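Local coordinates for protein arginase (RocF) (Helicobacter pylori, PDB 4G3H) that probably hydrolyses L-arginine to L-ornithine and urea, using two manganese ions bound in each subunit, at residues 1-15 against 77-90. Residues are numbered along the deposited sequence; the frame is centred on the assembly and turned at random.
Sequences MILVGLEAELGASKR and VFEKKEFPLILSSE
I2 packs its side chain against K80, E82 and V77, ahead of strand 84-87. Its CB comes no closer than 4.0 Å to F83 O, which accepts a hydrogen bond from I2 N. With CG1 beside the backbone N (chi1 -54°), that branch rests on E82 CB at 3.6 Å, and CD1 continues past the E82 carboxylate to K80 NZ, 3.5 Å away. The other branch, CG2, only loosely approaches V77 CG1 (4.4 Å). V77, of helix 59-78, also meets V4 tip to tip, CG1 to V4 CG2 at 3.8 Å. Strands 2-8 and 84-87 pair in parallel, neighbours in the eight-stranded Rossmann-like sheet of the arginase fold: V4 N and L6 N donate to L85 O and L87 O, while I2 O and V4 O accept from L85 N and L87 N. L3, L85 and L87 line the sheet face away from V4, I86 and P84; there L3 CD1 packs 3.7 Å from L87 CD1. At the start of the chain, M1 N is modelled implausibly close to E82 OE1, leaving this salt bridge doubtful in detail; T43 OG1 hydrogen-bonds the same oxygen. Beyond the strands, R15 NH2 meets E90 OE1 on its syn side at 2.6 Å, nearly in the guanidinium plane, while NH1 pairs with E52; the E90 side chain lies about 8 Å from a manganese ion.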
loop_
_atom_site.group_PDB
_atom_site.type_symbol
_atom_site.label_atom_id
_atom_site.label_comp_id
_atom_site.label_asym_id
_atom_site.label_seq_id
_atom_site.Cartn_x
_atom_site.Cartn_y
_atom_site.Cartn_z
ATOM N N MET A 1 -12.245 -4.486 -14.001
ATOM C CA MET A 1 -11.441 -4.168 -12.786
ATOM C C MET A 1 -12.098 -4.728 -11.530
ATOM O O MET A 1 -13.317 -4.846 -11.463
ATOM C CB MET A 1 -11.278 -2.652 -12.647
ATOM C CG MET A 1 -10.295 -2.235 -11.575
ATOM S SD MET A 1 -9.903 -0.470 -11.628
ATOM C CE MET A 1 -9.133 -0.344 -13.229
ATOM N N ILE A 2 -11.278 -5.075 -10.541
ATOM C CA ILE A 2 -11.766 -5.614 -9.274
ATOM C C ILE A 2 -11.490 -4.608 -8.151
ATOM O O ILE A 2 -10.364 -4.132 -7.996
ATOM C CB ILE A 2 -11.045 -6.942 -8.883
ATOM C CG1 ILE A 2 -11.129 -7.967 -10.022
ATOM C CG2 ILE A 2 -11.667 -7.510 -7.609
ATOM C CD1 ILE A 2 -12.534 -8.429 -10.338
ATOM N N LEU A 3 -12.515 -4.285 -7.372
ATOM C CA LEU A 3 -12.346 -3.370 -6.258
ATOM C C LEU A 3 -12.376 -4.190 -4.974
ATOM O O LEU A 3 -13.388 -4.826 -4.656
ATOM C CB LEU A 3 -13.461 -2.321 -6.229
ATOM C CG LEU A 3 -13.469 -1.416 -4.981
ATOM C CD1 LEU A 3 -12.177 -0.611 -4.883
ATOM C CD2 LEU A 3 -14.668 -0.479 -5.037
ATOM N N VAL A 4 -11.258 -4.186 -4.251
ATOM C CA VAL A 4 -11.146 -4.926 -2.998
ATOM C C VAL A 4 -11.225 -3.948 -1.833
ATOM O O VAL A 4 -10.478 -2.970 -1.780
ATOM C CB VAL A 4 -9.805 -5.703 -2.911
ATOM C CG1 VAL A 4 -9.754 -6.499 -1.613
ATOM C CG2 VAL A 4 -9.650 -6.635 -4.116
ATOM N N GLY A 5 -12.146 -4.203 -0.914
ATOM C CA GLY A 5 -12.300 -3.336 0.240
ATOM C C GLY A 5 -12.018 -4.106 1.519
ATOM O O GLY A 5 -12.704 -5.081 1.823
ATOM N N LEU A 6 -10.998 -3.683 2.257
ATOM C CA LEU A 6 -10.637 -4.342 3.513
ATOM C C LEU A 6 -11.491 -3.808 4.662
ATOM O O LEU A 6 -11.806 -2.616 4.718
ATOM C CB LEU A 6 -9.159 -4.109 3.834
ATOM C CG LEU A 6 -8.052 -4.927 3.143
ATOM C CD1 LEU A 6 -7.585 -6.038 4.056
ATOM C CD2 LEU A 6 -8.538 -5.481 1.816
ATOM N N GLU A 7 -11.861 -4.699 5.574
ATOM C CA GLU A 7 -12.662 -4.327 6.728
ATOM C C GLU A 7 -12.290 -5.247 7.883
ATOM O O GLU A 7 -12.167 -6.464 7.703
ATOM C CB GLU A 7 -14.158 -4.455 6.402
ATOM C CG GLU A 7 -15.079 -4.060 7.549
ATOM C CD GLU A 7 -16.550 -4.162 7.188
ATOM O OE1 GLU A 7 -17.392 -4.042 8.104
ATOM O OE2 GLU A 7 -16.867 -4.359 5.994
ATOM N N ALA A 8 -12.103 -4.668 9.066
ATOM C CA ALA A 8 -11.732 -5.461 10.231
ATOM C C ALA A 8 -12.835 -6.440 10.608
ATOM O O ALA A 8 -14.002 -6.063 10.722
ATOM C CB ALA A 8 -11.418 -4.549 11.421
ATOM N N GLU A 9 -12.468 -7.701 10.798
ATOM C CA GLU A 9 -13.458 -8.693 11.194
ATOM C C GLU A 9 -14.115 -8.263 12.508
ATOM O O GLU A 9 -15.309 -8.489 12.708
ATOM C CB GLU A 9 -12.811 -10.071 11.371
ATOM C CG GLU A 9 -13.771 -11.123 11.910
ATOM C CD GLU A 9 -13.125 -12.488 12.078
ATOM O OE1 GLU A 9 -12.095 -12.587 12.780
ATOM O OE2 GLU A 9 -13.654 -13.467 11.510
ATOM N N LEU A 10 -13.334 -7.631 13.388
ATOM C CA LEU A 10 -13.835 -7.176 14.686
ATOM C C LEU A 10 -13.651 -5.677 14.925
ATOM O O LEU A 10 -12.576 -5.130 14.679
ATOM C CB LEU A 10 -13.135 -7.937 15.823
ATOM C CG LEU A 10 -13.154 -9.472 15.872
ATOM C CD1 LEU A 10 -12.289 -9.931 17.031
ATOM C CD2 LEU A 10 -14.565 -9.998 16.028
ATOM N N GLY A 11 -14.705 -5.018 15.404
ATOM C CA GLY A 11 -14.644 -3.597 15.708
ATOM C C GLY A 11 -14.394 -2.623 14.574
ATOM O O GLY A 11 -13.815 -1.549 14.783
ATOM N N ALA A 12 -14.844 -2.966 13.373
ATOM C CA ALA A 12 -14.628 -2.094 12.224
ATOM C C ALA A 12 -15.248 -0.715 12.405
ATOM O O ALA A 12 -14.701 0.288 11.941
ATOM C CB ALA A 12 -15.181 -2.753 10.953
ATOM N N SER A 13 -16.392 -0.661 13.076
ATOM C CA SER A 13 -17.076 0.613 13.283
ATOM C C SER A 13 -16.321 1.563 14.214
ATOM O O SER A 13 -16.672 2.735 14.324
ATOM C CB SER A 13 -18.492 0.369 13.814
ATOM O OG SER A 13 -19.290 -0.295 12.842
ATOM N N LYS A 14 -15.289 1.054 14.878
ATOM C CA LYS A 14 -14.477 1.868 15.781
ATOM C C LYS A 14 -13.249 2.372 15.033
ATOM O O LYS A 14 -12.499 3.200 15.547
ATOM C CB LYS A 14 -13.996 1.042 16.983
ATOM C CG LYS A 14 -15.071 0.568 17.950
ATOM C CD LYS A 14 -15.659 1.716 18.756
ATOM C CE LYS A 14 -16.537 1.194 19.894
ATOM N NZ LYS A 14 -17.283 2.282 20.595
ATOM N N ARG A 15 -13.044 1.870 13.821
ATOM C CA ARG A 15 -11.871 2.245 13.032
ATOM C C ARG A 15 -12.122 3.309 11.966
ATOM O O ARG A 15 -12.857 3.077 11.003
ATOM C CB ARG A 15 -11.279 0.991 12.386
ATOM C CG ARG A 15 -11.104 -0.165 13.370
ATOM C CD ARG A 15 -10.534 -1.404 12.697
ATOM N NE ARG A 15 -9.085 -1.332 12.549
ATOM C CZ ARG A 15 -8.223 -1.646 13.510
ATOM N NH1 ARG A 15 -8.665 -2.062 14.688
ATOM N NH2 ARG A 15 -6.921 -1.536 13.296
ATOM N N VAL A 77 -8.028 -13.177 -5.450
ATOM C CA VAL A 77 -8.153 -11.934 -6.202
ATOM C C VAL A 77 -7.012 -11.792 -7.209
ATOM O O VAL A 77 -7.242 -11.541 -8.390
ATOM C CB VAL A 77 -8.141 -10.699 -5.258
ATOM C CG1 VAL A 77 -8.042 -9.412 -6.081
ATOM C CG2 VAL A 77 -9.402 -10.689 -4.396
ATOM N N PHE A 78 -5.779 -11.974 -6.746
ATOM C CA PHE A 78 -4.629 -11.815 -7.627
ATOM C C PHE A 78 -4.506 -12.873 -8.719
ATOM O O PHE A 78 -3.746 -12.698 -9.673
ATOM C CB PHE A 78 -3.343 -11.753 -6.803
ATOM C CG PHE A 78 -3.230 -10.518 -5.947
ATOM C CD1 PHE A 78 -3.487 -9.255 -6.484
ATOM C CD2 PHE A 78 -2.848 -10.614 -4.611
ATOM C CE1 PHE A 78 -3.364 -8.099 -5.697
ATOM C CE2 PHE A 78 -2.722 -9.464 -3.817
ATOM C CZ PHE A 78 -2.981 -8.203 -4.364
ATOM N N GLU A 79 -5.255 -13.964 -8.588
ATOM C CA GLU A 79 -5.215 -15.025 -9.586
ATOM C C GLU A 79 -6.101 -14.711 -10.791
ATOM O O GLU A 79 -5.964 -15.330 -11.844
ATOM C CB GLU A 79 -5.617 -16.360 -8.959
ATOM C CG GLU A 79 -4.528 -16.951 -8.072
ATOM C CD GLU A 79 -4.974 -18.194 -7.329
ATOM O OE1 GLU A 79 -4.133 -18.802 -6.632
ATOM O OE2 GLU A 79 -6.163 -18.563 -7.436
ATOM N N LYS A 80 -7.010 -13.752 -10.633
ATOM C CA LYS A 80 -7.889 -13.348 -11.730
ATOM C C LYS A 80 -7.080 -12.440 -12.653
ATOM O O LYS A 80 -6.095 -11.837 -12.226
ATOM C CB LYS A 80 -9.102 -12.579 -11.202
ATOM C CG LYS A 80 -9.954 -13.346 -10.212
ATOM C CD LYS A 80 -11.236 -12.589 -9.885
ATOM C CE LYS A 80 -12.117 -12.438 -11.122
ATOM N NZ LYS A 80 -13.405 -11.742 -10.846
ATOM N N LYS A 81 -7.498 -12.332 -13.908
ATOM C CA LYS A 81 -6.787 -11.501 -14.880
ATOM C C LYS A 81 -7.096 -10.014 -14.702
ATOM O O LYS A 81 -6.284 -9.151 -15.029
ATOM C CB LYS A 81 -7.167 -11.923 -16.302
ATOM C CG LYS A 81 -7.143 -13.425 -16.544
ATOM C CD LYS A 81 -5.760 -14.015 -16.322
ATOM C CE LYS A 81 -5.755 -15.509 -16.599
ATOM N NZ LYS A 81 -6.740 -16.230 -15.746
ATOM N N GLU A 82 -8.280 -9.731 -14.175
ATOM C CA GLU A 82 -8.747 -8.370 -13.966
ATOM C C GLU A 82 -7.871 -7.544 -13.015
ATOM O O GLU A 82 -7.424 -8.039 -11.982
ATOM C CB GLU A 82 -10.184 -8.428 -13.456
ATOM C CG GLU A 82 -11.030 -7.252 -13.879
ATOM C CD GLU A 82 -12.486 -7.626 -14.017
ATOM O OE1 GLU A 82 -13.321 -6.717 -14.212
ATOM O OE2 GLU A 82 -12.789 -8.835 -13.939
ATOM N N PHE A 83 -7.638 -6.281 -13.374
ATOM C CA PHE A 83 -6.808 -5.384 -12.572
ATOM C C PHE A 83 -7.447 -5.106 -11.215
ATOM O O PHE A 83 -8.626 -4.757 -11.130
ATOM C CB PHE A 83 -6.586 -4.059 -13.301
ATOM C CG PHE A 83 -5.495 -3.228 -12.700
ATOM C CD1 PHE A 83 -4.173 -3.404 -13.095
ATOM C CD2 PHE A 83 -5.775 -2.314 -11.690
ATOM C CE1 PHE A 83 -3.144 -2.681 -12.489
ATOM C CE2 PHE A 83 -4.752 -1.590 -11.077
ATOM C CZ PHE A 83 -3.439 -1.775 -11.476
ATOM N N PRO A 84 -6.673 -5.251 -10.130
ATOM C CA PRO A 84 -7.237 -5.002 -8.805
ATOM C C PRO A 84 -6.897 -3.656 -8.160
ATOM O O PRO A 84 -5.730 -3.249 -8.098
ATOM C CB PRO A 84 -6.681 -6.160 -7.997
ATOM C CG PRO A 84 -5.258 -6.218 -8.517
ATOM C CD PRO A 84 -5.417 -6.018 -10.026
ATOM N N LEU A 85 -7.926 -2.965 -7.688
ATOM C CA LEU A 85 -7.737 -1.704 -6.980
ATOM C C LEU A 85 -8.032 -2.093 -5.534
ATOM O O LEU A 85 -9.146 -2.502 -5.208
ATOM C CB LEU A 85 -8.723 -0.640 -7.463
ATOM C CG LEU A 85 -8.684 0.643 -6.629
ATOM C CD1 LEU A 85 -7.267 1.182 -6.548
ATOM C CD2 LEU A 85 -9.616 1.663 -7.241
ATOM N N ILE A 86 -7.032 -1.969 -4.672
ATOM C CA ILE A 86 -7.179 -2.379 -3.281
ATOM C C ILE A 86 -7.195 -1.267 -2.229
ATOM O O ILE A 86 -6.201 -0.570 -2.035
ATOM C CB ILE A 86 -6.050 -3.366 -2.909
ATOM C CG1 ILE A 86 -5.997 -4.495 -3.940
ATOM C CG2 ILE A 86 -6.281 -3.927 -1.511
ATOM C CD1 ILE A 86 -4.683 -5.215 -3.967
ATOM N N LEU A 87 -8.258 -1.123 -1.604
ATOM C CA LEU A 87 -8.416 -0.352 -0.456
ATOM C C LEU A 87 -8.160 -1.066 0.839
ATOM O O LEU A 87 -8.945 -1.550 1.357
ATOM C CB LEU A 87 -9.647 0.528 -0.485
ATOM C CG LEU A 87 -10.214 1.023 -1.764
ATOM C CD1 LEU A 87 -11.407 1.398 -1.832
ATOM C CD2 LEU A 87 -9.532 2.002 -2.183
ATOM N N SER A 88 -6.962 -0.973 1.244
ATOM C CA SER A 88 -6.334 -1.599 2.315
ATOM C C SER A 88 -6.696 -1.277 3.759
ATOM O O SER A 88 -6.387 -1.898 4.502
ATOM C CB SER A 88 -4.890 -1.808 2.082
ATOM O OG SER A 88 -4.173 -0.816 2.279
ATOM N N SER A 89 -7.290 -0.121 3.914
ATOM C CA SER A 89 -7.694 0.580 5.022
ATOM C C SER A 89 -6.530 1.127 5.795
ATOM O O SER A 89 -6.399 2.062 5.791
ATOM C CB SER A 89 -8.554 -0.241 5.955
ATOM O OG SER A 89 -9.137 0.378 6.902
ATOM N N GLU A 90 -5.719 0.320 6.311
ATOM C CA GLU A 90 -4.541 0.595 6.993
ATOM C C GLU A 90 -3.296 0.031 6.404
ATOM O O GLU A 90 -3.355 -0.965 5.981
ATOM C CB GLU A 90 -4.712 0.373 8.493
ATOM C CG GLU A 90 -4.992 -0.911 8.957
ATOM C CD GLU A 90 -5.241 -0.958 10.455
ATOM O OE1 GLU A 90 -6.185 -0.477 11.017
ATOM O OE2 GLU A 90 -4.513 -1.578 11.077
#